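Local coordinates for protein tRNA (cytosine(72)-C(5))-methyltransferase (Pyrococcus horikoshii, PDB 5ZVE) that methylates the C5 position of cytosine 72 in several tRNAs, using S-adenosyl-L-methionine as the methyl donor, at residues V200-A205 against R258-L263; G210-I215 against I225-K230; E240-L245 against V250-M255. One frame throughout, in Å; residues are numbered along the deposited sequence.

Interaction 1: V200-A205 against R258-L263. With SAH (S-adenosyl-L-homocysteine), chain C.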
loop_
_atom_site.group_PDB
_atom_site.type_symbol
_atom_site.label_atom_id
_atom_site.label_comp_id
_atom_site.label_asym_id
_atom_site.label_seq_id
_atom_site.Cartn_x
_atom_site.Cartn_y
_atom_site.Cartn_z
ATOM N N VAL A 200 7.306 -7.994 -24.031
ATOM C CA VAL A 200 6.362 -8.943 -23.464
ATOM C C VAL A 200 6.411 -8.743 -21.955
ATOM O O VAL A 200 7.474 -8.857 -21.345
ATOM C CB VAL A 200 6.695 -10.393 -23.843
ATOM C CG1 VAL A 200 5.646 -11.342 -23.290
ATOM C CG2 VAL A 200 6.791 -10.526 -25.357
ATOM N N ILE A 201 5.265 -8.424 -21.359
ATOM C CA ILE A 201 5.227 -7.958 -19.974
ATOM C C ILE A 201 4.283 -8.777 -19.106
ATOM O O ILE A 201 3.133 -9.012 -19.475
ATOM C CB ILE A 201 4.792 -6.474 -19.904
ATOM C CG1 ILE A 201 5.796 -5.584 -20.636
ATOM C CG2 ILE A 201 4.621 -6.029 -18.464
ATOM C CD1 ILE A 201 5.297 -4.179 -20.880
ATOM N N ILE A 202 4.770 -9.213 -17.948
ATOM C CA ILE A 202 3.941 -9.979 -17.029
ATOM C C ILE A 202 3.947 -9.415 -15.612
ATOM O O ILE A 202 5.003 -9.257 -15.001
ATOM C CB ILE A 202 4.381 -11.448 -16.955
ATOM C CG1 ILE A 202 4.381 -12.087 -18.348
ATOM C CG2 ILE A 202 3.474 -12.215 -15.998
ATOM C CD1 ILE A 202 4.803 -13.546 -18.341
ATOM N N ASP A 203 2.756 -9.112 -15.109
ATOM C CA ASP A 203 2.542 -8.792 -13.700
ATOM C C ASP A 203 1.919 -10.023 -13.043
ATOM O O ASP A 203 0.745 -10.311 -13.264
ATOM C CB ASP A 203 1.641 -7.558 -13.566
ATOM C CG ASP A 203 1.665 -6.952 -12.176
ATOM O OD1 ASP A 203 2.160 -7.599 -11.231
ATOM O OD2 ASP A 203 1.194 -5.803 -12.038
ATOM N N MET A 204 2.693 -10.756 -12.245
ATOM C CA MET A 204 2.250 -12.085 -11.825
ATOM C C MET A 204 1.534 -12.098 -10.483
ATOM O O MET A 204 1.063 -13.140 -10.038
ATOM C CB MET A 204 3.427 -13.067 -11.764
ATOM C CG MET A 204 4.656 -12.577 -11.018
ATOM S SD MET A 204 5.959 -13.837 -11.034
ATOM C CE MET A 204 6.235 -13.970 -12.773
ATOM N N ALA A 205 1.440 -10.937 -9.848
ATOM C CA ALA A 205 0.591 -10.769 -8.678
ATOM C C ALA A 205 0.005 -9.373 -8.756
ATOM O O ALA A 205 0.443 -8.463 -8.049
ATOM C CB ALA A 205 1.376 -10.966 -7.396
ATOM N N ARG A 258 2.697 -19.305 -9.379
ATOM C CA ARG A 258 3.833 -20.193 -9.173
ATOM C C ARG A 258 3.955 -21.222 -10.292
ATOM O O ARG A 258 5.011 -21.820 -10.484
ATOM C CB ARG A 258 3.713 -20.896 -7.822
ATOM C CG ARG A 258 3.865 -19.961 -6.639
ATOM C CD ARG A 258 3.503 -20.650 -5.337
ATOM N NE ARG A 258 2.192 -21.280 -5.394
ATOM C CZ ARG A 258 1.686 -22.027 -4.422
ATOM N NH1 ARG A 258 0.481 -22.561 -4.554
ATOM N NH2 ARG A 258 2.393 -22.248 -3.323
ATOM N N LYS A 259 2.865 -21.424 -11.021
ATOM C CA LYS A 259 2.859 -22.311 -12.177
ATOM C C LYS A 259 3.015 -21.549 -13.491
ATOM O O LYS A 259 2.751 -22.099 -14.553
ATOM C CB LYS A 259 1.571 -23.136 -12.205
ATOM C CG LYS A 259 1.309 -23.930 -10.932
ATOM C CD LYS A 259 0.085 -24.813 -11.081
ATOM C CE LYS A 259 0.452 -26.165 -11.669
ATOM N NZ LYS A 259 1.149 -27.019 -10.669
ATOM N N LEU A 260 3.445 -20.289 -13.416
ATOM C CA LEU A 260 3.594 -19.440 -14.607
ATOM C C LEU A 260 4.257 -20.084 -15.837
ATOM O O LEU A 260 3.768 -19.898 -16.955
ATOM C CB LEU A 260 4.375 -18.165 -14.266
ATOM C CG LEU A 260 4.620 -17.282 -15.501
ATOM C CD1 LEU A 260 3.320 -16.772 -16.100
ATOM C CD2 LEU A 260 5.565 -16.147 -15.229
ATOM N N PRO A 261 5.367 -20.833 -15.656
ATOM C CA PRO A 261 5.971 -21.445 -16.846
ATOM C C PRO A 261 5.052 -22.389 -17.625
ATOM O O PRO A 261 5.425 -22.800 -18.719
ATOM C CB PRO A 261 7.166 -22.209 -16.270
ATOM C CG PRO A 261 7.538 -21.446 -15.060
ATOM C CD PRO A 261 6.226 -21.011 -14.469
ATOM N N ASP A 262 3.881 -22.712 -17.082
ATOM C CA ASP A 262 2.910 -23.550 -17.778
ATOM C C ASP A 262 2.380 -22.867 -19.035
ATOM O O ASP A 262 1.943 -23.535 -19.972
ATOM C CB ASP A 262 1.744 -23.919 -16.858
ATOM C CG ASP A 262 2.138 -24.924 -15.792
ATOM O OD1 ASP A 262 3.342 -25.243 -15.689
ATOM O OD2 ASP A 262 1.243 -25.399 -15.060
ATOM N N LEU A 263 2.408 -21.539 -19.051
ATOM C CA LEU A 263 2.170 -20.797 -20.288
ATOM C C LEU A 263 3.368 -21.023 -21.206
ATOM O O LEU A 263 4.355 -21.626 -20.795
ATOM C CB LEU A 263 1.961 -19.301 -20.011
ATOM C CG LEU A 263 0.622 -18.819 -19.430
ATOM C CD1 LEU A 263 0.328 -19.423 -18.066
ATOM C CD2 LEU A 263 0.578 -17.299 -19.344
HETATM N N SAH C . 0.620 -5.572 -7.276
HETATM C CA SAH C . -0.711 -5.244 -6.776
HETATM C CB SAH C . -0.902 -5.737 -5.341
HETATM C CG SAH C . -0.287 -7.100 -5.009
HETATM S SD SAH C . -0.936 -7.733 -3.443
HETATM C C SAH C . -1.043 -3.755 -6.894
HETATM O O SAH C . -0.171 -2.918 -7.131
HETATM O OXT SAH C . -2.196 -3.349 -6.760
HETATM C "C5'" SAH C . -0.396 -9.436 -3.768
HETATM C "C4'" SAH C . -1.363 -10.250 -4.624
HETATM O "O4'" SAH C . -0.840 -11.546 -4.836
HETATM C "C3'" SAH C . -2.741 -10.450 -4.006
HETATM O "O3'" SAH C . -3.703 -9.815 -4.815
HETATM C "C2'" SAH C . -2.995 -11.946 -4.044
HETATM O "O2'" SAH C . -4.259 -12.213 -4.598
HETATM C "C1'" SAH C . -1.916 -12.451 -4.979
HETATM N N9 SAH C . -1.496 -13.846 -4.723
HETATM C C8 SAH C . -1.257 -14.463 -3.522
HETATM N N7 SAH C . -0.884 -15.744 -3.762
HETATM C C5 SAH C . -0.882 -15.952 -5.097
HETATM C C6 SAH C . -0.586 -17.062 -5.881
HETATM N N6 SAH C . -0.217 -18.213 -5.324
HETATM N N1 SAH C . -0.675 -16.962 -7.253
HETATM C C2 SAH C . -1.056 -15.771 -7.841
HETATM N N3 SAH C . -1.351 -14.675 -7.058
HETATM C C4 SAH C . -1.264 -14.766 -5.709
#
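Leu260 carries the apolar contact, sending its isobutyl group against Ile202 and Met204. With Ile202 the approach is tip to tip: CD1 of Ile202 stands 4.1 Å from Leu260 CD2. Met204 comes across the leucine at about a right angle. Its first torsion (chi1 49°) wedges CG between the backbone N and the carbonyl carbon, and a bend at the thioether (chi3 61°) turns the terminal methyl toward the leucine, where Met204 CE lies 3.3 Å from Leu260 CD2, tighter than normal carbon packing. All three side chains are buried, and Ala308 of helix 291-310 adjoins Met204.

Strand 201-203 is a central strand of the Rossmann-like class I methyltransferase sheet, flanked by strands 225-229 and 267-273. The 3-10 turn of 258-262 packs over one face of it, on the way into strand 267-273.

Contacts with the product S-adenosyl-L-homocysteine are of another kind. The backbone O of Ala205 accepts a hydrogen bond from the ligand's amino N at 3.0 Å, while Ala205 CB makes a van der Waals contact with the ribose O4' at 3.4 Å. Near the adenine amino group N6 runs the Arg258 side chain, whose NH1 makes a salt bridge with Asp256.

Interaction 2: G210-I215 against I225-K230. With SAH (S-adenosyl-L-homocysteine), chain C.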
loop_
_atom_site.group_PDB
_atom_site.type_symbol
_atom_site.label_atom_id
_atom_site.label_comp_id
_atom_site.label_asym_id
_atom_site.label_seq_id
_atom_site.Cartn_x
_atom_site.Cartn_y
_atom_site.Cartn_z
ATOM N N GLY A 210 -2.885 -1.750 -9.175
ATOM C CA GLY A 210 -2.182 -0.495 -8.982
ATOM C C GLY A 210 -0.984 -0.349 -9.900
ATOM O O GLY A 210 -0.885 0.606 -10.665
ATOM N N LYS A 211 -0.071 -1.308 -9.839
ATOM C CA LYS A 211 1.138 -1.233 -10.643
ATOM C C LYS A 211 0.861 -1.628 -12.085
ATOM O O LYS A 211 1.539 -1.163 -12.998
ATOM C CB LYS A 211 2.246 -2.100 -10.043
ATOM C CG LYS A 211 2.734 -1.607 -8.685
ATOM C CD LYS A 211 3.680 -2.598 -8.029
ATOM C CE LYS A 211 4.159 -2.078 -6.689
ATOM N NZ LYS A 211 3.058 -2.050 -5.687
ATOM N N THR A 212 -0.128 -2.488 -12.297
ATOM C CA THR A 212 -0.461 -2.887 -13.659
ATOM C C THR A 212 -0.960 -1.702 -14.487
ATOM O O THR A 212 -0.512 -1.485 -15.615
ATOM C CB THR A 212 -1.523 -3.989 -13.684
ATOM O OG1 THR A 212 -1.063 -5.108 -12.916
ATOM C CG2 THR A 212 -1.787 -4.436 -15.112
ATOM N N THR A 213 -1.875 -0.928 -13.916
ATOM C CA THR A 213 -2.467 0.195 -14.633
ATOM C C THR A 213 -1.460 1.331 -14.815
ATOM O O THR A 213 -1.543 2.092 -15.775
ATOM C CB THR A 213 -3.734 0.713 -13.918
ATOM O OG1 THR A 213 -3.455 0.963 -12.534
ATOM C CG2 THR A 213 -4.849 -0.320 -14.020
ATOM N N HIS A 214 -0.507 1.435 -13.896
ATOM C CA HIS A 214 0.578 2.398 -14.035
ATOM C C HIS A 214 1.442 2.059 -15.252
ATOM O O HIS A 214 1.809 2.942 -16.027
ATOM C CB HIS A 214 1.421 2.440 -12.757
ATOM C CG HIS A 214 2.414 3.558 -12.716
ATOM N ND1 HIS A 214 3.310 3.719 -11.683
ATOM C CD2 HIS A 214 2.648 4.577 -13.579
ATOM C CE1 HIS A 214 4.059 4.785 -11.911
ATOM N NE2 HIS A 214 3.675 5.323 -13.054
ATOM N N ILE A 215 1.757 0.776 -15.417
ATOM C CA ILE A 215 2.477 0.304 -16.599
ATOM C C ILE A 215 1.704 0.652 -17.867
ATOM O O ILE A 215 2.279 1.081 -18.872
ATOM C CB ILE A 215 2.718 -1.219 -16.557
ATOM C CG1 ILE A 215 3.514 -1.607 -15.314
ATOM C CG2 ILE A 215 3.455 -1.679 -17.805
ATOM C CD1 ILE A 215 4.976 -1.245 -15.381
ATOM N N ILE A 225 -0.240 -6.061 -21.628
ATOM C CA ILE A 225 0.225 -6.446 -20.306
ATOM C C ILE A 225 -0.551 -7.664 -19.837
ATOM O O ILE A 225 -1.784 -7.664 -19.827
ATOM C CB ILE A 225 0.052 -5.316 -19.281
ATOM C CG1 ILE A 225 0.687 -4.022 -19.792
ATOM C CG2 ILE A 225 0.641 -5.726 -17.938
ATOM C CD1 ILE A 225 0.306 -2.799 -18.968
ATOM N N ILE A 226 0.171 -8.709 -19.462
ATOM C CA ILE A 226 -0.459 -9.887 -18.897
ATOM C C ILE A 226 -0.472 -9.774 -17.387
ATOM O O ILE A 226 0.581 -9.674 -16.759
ATOM C CB ILE A 226 0.264 -11.168 -19.316
ATOM C CG1 ILE A 226 0.208 -11.318 -20.834
ATOM C CG2 ILE A 226 -0.358 -12.372 -18.627
ATOM C CD1 ILE A 226 1.156 -12.332 -21.371
ATOM N N ALA A 227 -1.667 -9.790 -16.807
ATOM C CA ALA A 227 -1.816 -9.584 -15.373
ATOM C C ALA A 227 -2.401 -10.809 -14.692
ATOM O O ALA A 227 -3.506 -11.245 -15.009
ATOM C CB ALA A 227 -2.681 -8.369 -15.105
ATOM N N ILE A 228 -1.648 -11.356 -13.746
ATOM C CA ILE A 228 -2.020 -12.601 -13.091
ATOM C C ILE A 228 -2.422 -12.376 -11.642
ATOM O O ILE A 228 -1.781 -11.607 -10.933
ATOM C CB ILE A 228 -0.850 -13.606 -13.130
ATOM C CG1 ILE A 228 -0.416 -13.863 -14.572
ATOM C CG2 ILE A 228 -1.212 -14.897 -12.418
ATOM C CD1 ILE A 228 0.830 -14.686 -14.685
ATOM N N ASP A 229 -3.475 -13.055 -11.202
ATOM C CA ASP A 229 -3.794 -13.125 -9.783
ATOM C C ASP A 229 -4.618 -14.372 -9.489
ATOM O O ASP A 229 -5.361 -14.846 -10.346
ATOM C CB ASP A 229 -4.540 -11.879 -9.313
ATOM C CG ASP A 229 -4.298 -11.585 -7.848
ATOM O OD1 ASP A 229 -4.933 -12.237 -6.993
ATOM O OD2 ASP A 229 -3.468 -10.702 -7.549
ATOM N N LYS A 230 -4.484 -14.897 -8.277
ATOM C CA LYS A 230 -5.211 -16.098 -7.883
ATOM C C LYS A 230 -6.623 -15.780 -7.402
ATOM O O LYS A 230 -7.526 -16.609 -7.512
ATOM C CB LYS A 230 -4.454 -16.839 -6.779
ATOM C CG LYS A 230 -4.986 -18.230 -6.491
ATOM C CD LYS A 230 -4.279 -18.868 -5.304
ATOM C CE LYS A 230 -4.551 -18.090 -4.020
ATOM N NZ LYS A 230 -4.023 -18.787 -2.808
HETATM N N SAH C . 0.620 -5.572 -7.276
HETATM C CA SAH C . -0.711 -5.244 -6.776
HETATM C CB SAH C . -0.902 -5.737 -5.341
HETATM C CG SAH C . -0.287 -7.100 -5.009
HETATM S SD SAH C . -0.936 -7.733 -3.443
HETATM C C SAH C . -1.043 -3.755 -6.894
HETATM O O SAH C . -0.171 -2.918 -7.131
HETATM O OXT SAH C . -2.196 -3.349 -6.760
HETATM C "C5'" SAH C . -0.396 -9.436 -3.768
HETATM C "C4'" SAH C . -1.363 -10.250 -4.624
HETATM O "O4'" SAH C . -0.840 -11.546 -4.836
HETATM C "C3'" SAH C . -2.741 -10.450 -4.006
HETATM O "O3'" SAH C . -3.703 -9.815 -4.815
HETATM C "C2'" SAH C . -2.995 -11.946 -4.044
HETATM O "O2'" SAH C . -4.259 -12.213 -4.598
HETATM C "C1'" SAH C . -1.916 -12.451 -4.979
HETATM N N9 SAH C . -1.496 -13.846 -4.723
HETATM C C8 SAH C . -1.257 -14.463 -3.522
HETATM N N7 SAH C . -0.884 -15.744 -3.762
HETATM C C5 SAH C . -0.882 -15.952 -5.097
HETATM C C6 SAH C . -0.586 -17.062 -5.881
HETATM N N6 SAH C . -0.217 -18.213 -5.324
HETATM N N1 SAH C . -0.675 -16.962 -7.253
HETATM C C2 SAH C . -1.056 -15.771 -7.841
HETATM N N3 SAH C . -1.351 -14.675 -7.058
HETATM C C4 SAH C . -1.264 -14.766 -5.709
#
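Ile225 points from strand 225-229 to Thr212 and Ile215 on helix 210-218. From its CB two branches part. Ile225 CG2, trans to the backbone N, lies 3.9 Å from Thr212 CG2, the two side chains passing alongside, head to tail. The longer branch starts at CG1, which skirts Ile215 CG2, and finishes at Ile225 CD1, packed 3.5 Å from Ile215 CG2 and close to the backbone O of Thr212. Further along the strand, Ala227 offers its CB to Thr212 CG2 at 4.0 Å. While this methyl faces the strand, the hydroxyl OG1 of Thr212 is hydrogen-bonded to Asp203 OD2.

The axes of segments 210-215 and 225-229 run almost antiparallel (176°), 9.7 Å apart at closest approach. They belong to the beta-alpha-beta crossover unit in which helix 210-218 joins the parallel strands 201-203 and 225-229. This is the first such unit of the class I methyltransferase fold, and its loop and strand end bind the cofactor.

At the helix N-terminus, the backbone N of Gly210 donates to carboxylate OXT of S-adenosyl-L-homocysteine at 3.0 Å, and the N of Lys211 to the other oxygen, O; the helix dipole probably favours this negative charge. In the middle of the ligand, Asp229 holds the ribose: O2' donates to Asp229 OD1 over a very short 2.5 Å, and Asp229 OD2 lies 2.9 Å from O3'. The carboxylate is itself positioned by the backbone N atoms of Ser231 and Ala207. Replacing Asp229 by an alanine would probably leave O2' and O3' without this carboxylate, and the N-H groups of Ser231 and Ala207 without their acceptor.

Interaction 3: E240-L245 against V250-M255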
loop_
_atom_site.group_PDB
_atom_site.type_symbol
_atom_site.label_atom_id
_atom_site.label_comp_id
_atom_site.label_asym_id
_atom_site.label_seq_id
_atom_site.Cartn_x
_atom_site.Cartn_y
_atom_site.Cartn_z
ATOM N N GLU A 240 -12.876 -3.533 -12.553
ATOM C CA GLU A 240 -13.530 -2.247 -12.345
ATOM C C GLU A 240 -12.521 -1.107 -12.420
ATOM O O GLU A 240 -12.795 -0.064 -13.012
ATOM C CB GLU A 240 -14.248 -2.221 -10.993
ATOM C CG GLU A 240 -15.296 -3.310 -10.822
ATOM C CD GLU A 240 -15.815 -3.405 -9.399
ATOM O OE1 GLU A 240 -15.700 -2.412 -8.647
ATOM O OE2 GLU A 240 -16.338 -4.476 -9.029
ATOM N N ASN A 241 -11.351 -1.323 -11.824
ATOM C CA ASN A 241 -10.274 -0.343 -11.865
ATOM C C ASN A 241 -9.810 -0.066 -13.285
ATOM O O ASN A 241 -9.553 1.080 -13.649
ATOM C CB ASN A 241 -9.089 -0.809 -11.017
ATOM C CG ASN A 241 -9.381 -0.767 -9.530
ATOM O OD1 ASN A 241 -10.296 -0.075 -9.081
ATOM N ND2 ASN A 241 -8.595 -1.504 -8.755
ATOM N N ILE A 242 -9.713 -1.123 -14.085
ATOM C CA ILE A 242 -9.290 -1.010 -15.471
ATOM C C ILE A 242 -10.282 -0.179 -16.284
ATOM O O ILE A 242 -9.893 0.728 -17.030
ATOM C CB ILE A 242 -9.127 -2.403 -16.108
ATOM C CG1 ILE A 242 -7.823 -3.048 -15.634
ATOM C CG2 ILE A 242 -9.124 -2.306 -17.617
ATOM C CD1 ILE A 242 -7.694 -4.514 -15.994
ATOM N N LYS A 243 -11.564 -0.487 -16.122
ATOM C CA LYS A 243 -12.621 0.225 -16.825
ATOM C C LYS A 243 -12.672 1.703 -16.453
ATOM O O LYS A 243 -12.809 2.566 -17.317
ATOM C CB LYS A 243 -13.975 -0.415 -16.526
ATOM C CG LYS A 243 -15.132 0.274 -17.216
ATOM C CD LYS A 243 -16.460 -0.171 -16.640
ATOM C CE LYS A 243 -17.611 0.381 -17.459
ATOM N NZ LYS A 243 -18.930 -0.131 -16.991
ATOM N N ARG A 244 -12.559 1.980 -15.160
ATOM C CA ARG A 244 -12.652 3.343 -14.657
ATOM C C ARG A 244 -11.470 4.196 -15.121
ATOM O O ARG A 244 -11.628 5.370 -15.460
ATOM C CB ARG A 244 -12.738 3.329 -13.128
ATOM C CG ARG A 244 -13.415 4.550 -12.544
ATOM C CD ARG A 244 -13.390 4.551 -11.023
ATOM N NE ARG A 244 -12.031 4.634 -10.499
ATOM C CZ ARG A 244 -11.354 3.602 -10.012
ATOM N NH1 ARG A 244 -11.915 2.402 -9.965
ATOM N NH2 ARG A 244 -10.118 3.776 -9.563
ATOM N N LEU A 245 -10.287 3.595 -15.139
ATOM C CA LEU A 245 -9.074 4.301 -15.528
ATOM C C LEU A 245 -8.922 4.400 -17.041
ATOM O O LEU A 245 -8.054 5.116 -17.532
ATOM C CB LEU A 245 -7.848 3.608 -14.929
ATOM C CG LEU A 245 -7.672 3.723 -13.415
ATOM C CD1 LEU A 245 -6.477 2.903 -12.966
ATOM C CD2 LEU A 245 -7.501 5.181 -13.011
ATOM N N VAL A 250 -4.514 -4.324 -20.952
ATOM C CA VAL A 250 -4.266 -5.409 -20.013
ATOM C C VAL A 250 -5.091 -6.661 -20.293
ATOM O O VAL A 250 -6.295 -6.584 -20.546
ATOM C CB VAL A 250 -4.542 -4.947 -18.568
ATOM C CG1 VAL A 250 -4.311 -6.072 -17.591
ATOM C CG2 VAL A 250 -3.645 -3.772 -18.223
ATOM N N LYS A 251 -4.422 -7.811 -20.258
ATOM C CA LYS A 251 -5.088 -9.106 -20.331
ATOM C C LYS A 251 -5.042 -9.808 -18.977
ATOM O O LYS A 251 -3.965 -10.135 -18.473
ATOM C CB LYS A 251 -4.450 -9.987 -21.407
ATOM C CG LYS A 251 -4.984 -11.413 -21.439
ATOM C CD LYS A 251 -6.473 -11.449 -21.760
ATOM C CE LYS A 251 -6.920 -12.836 -22.207
ATOM N NZ LYS A 251 -6.416 -13.905 -21.305
ATOM N N LEU A 252 -6.214 -10.025 -18.393
ATOM C CA LEU A 252 -6.318 -10.691 -17.100
ATOM C C LEU A 252 -6.356 -12.205 -17.238
ATOM O O LEU A 252 -7.114 -12.749 -18.037
ATOM C CB LEU A 252 -7.568 -10.223 -16.352
ATOM C CG LEU A 252 -7.434 -9.096 -15.327
ATOM C CD1 LEU A 252 -6.670 -7.945 -15.901
ATOM C CD2 LEU A 252 -8.808 -8.633 -14.897
ATOM N N VAL A 253 -5.530 -12.881 -16.449
ATOM C CA VAL A 253 -5.589 -14.331 -16.357
ATOM C C VAL A 253 -5.587 -14.739 -14.882
ATOM O O VAL A 253 -4.745 -14.299 -14.094
ATOM C CB VAL A 253 -4.432 -15.012 -17.139
ATOM C CG1 VAL A 253 -4.569 -14.755 -18.630
ATOM C CG2 VAL A 253 -3.083 -14.549 -16.645
ATOM N N GLN A 254 -6.564 -15.561 -14.513
ATOM C CA GLN A 254 -6.654 -16.097 -13.163
ATOM C C GLN A 254 -5.931 -17.435 -13.063
ATOM O O GLN A 254 -6.233 -18.361 -13.817
ATOM C CB GLN A 254 -8.116 -16.262 -12.759
ATOM C CG GLN A 254 -8.301 -16.716 -11.334
ATOM C CD GLN A 254 -9.750 -16.943 -10.988
ATOM O OE1 GLN A 254 -10.641 -16.699 -11.802
ATOM N NE2 GLN A 254 -10.001 -17.410 -9.771
ATOM N N MET A 255 -5.010 -17.537 -12.107
ATOM C CA MET A 255 -4.171 -18.727 -11.957
ATOM C C MET A 255 -3.196 -18.592 -10.798
ATOM O O MET A 255 -2.942 -17.488 -10.314
ATOM C CB MET A 255 -3.378 -19.000 -13.241
ATOM C CG MET A 255 -2.145 -18.127 -13.384
ATOM S SD MET A 255 -1.152 -18.488 -14.841
ATOM C CE MET A 255 -0.465 -20.084 -14.396
#
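Ile242 contributes the largest share of the buried surface and touches Leu252 and Val250 through one atom, its terminal methyl CD1. The side chain is extended from the helix (chi2 169°), which carries CD1 beyond the helix surface toward strand 250-254. There Ile242 CD1 meets Leu252 CD1 tip to tip at 3.6 Å. Val250, two residues earlier on the strand, lies across the path of the isoleucine obliquely, and its CG1 is 4.1 Å from Ile242 CD1. The single methyl thus sits against two residues whose CB atoms both face the helix, as the alternation of a strand requires.

Besides Ile242, Val250 touches Ala227 on the adjoining strand and Thr212 on helix 210-218. Leu252 has an unusual first torsion of -96°, away from the staggered values, and also packs on Met238 and Glu239, one turn back along helix 232-245.

The contact belongs to the beta-alpha-beta unit of strand 225-229, helix 232-245 and strand 250-254, in which the two parallel strands are joined through the helix. Elsewhere on the helix a side-chain bond ties two polar residues: Arg244 NH1 donates to Asn241 OD1 at 3.1 Å, in the guanidinium plane and on a carbonyl lone pair, nearly straight at 173°. Asn241 ND2 in turn is bonded to Pro208 O in the cofactor-binding loop, and Arg244 makes a cation-pi contact with Phe174.

Between helix and strand there is no hydrogen bond, so these two segments meet through aliphatic carbons alone, and their attraction is dispersive and hydrophobic rather than directional.

Along the chain, interactions 2 and 3 follow one another, and both fall between the two segments that interaction 1 brings together. All three reach the same mixed sheet, in which strand 225-229 lies between strands 201-203 and 250-254, with strand 267-273 on the other side of 201-203. Centres of interactions 2 and 3 are about 7 Å apart, those of 1 and 2 about 11 Å, and those of 1 and 3 about 15 Å. Successive helices 210-218 and 232-245 link the three parallel strands. The strand ends and following loops thus gather at one edge of the sheet, at the S-adenosyl-L-homocysteine site, which interactions 1 and 2 touch and Met255 of interaction 3 reaches.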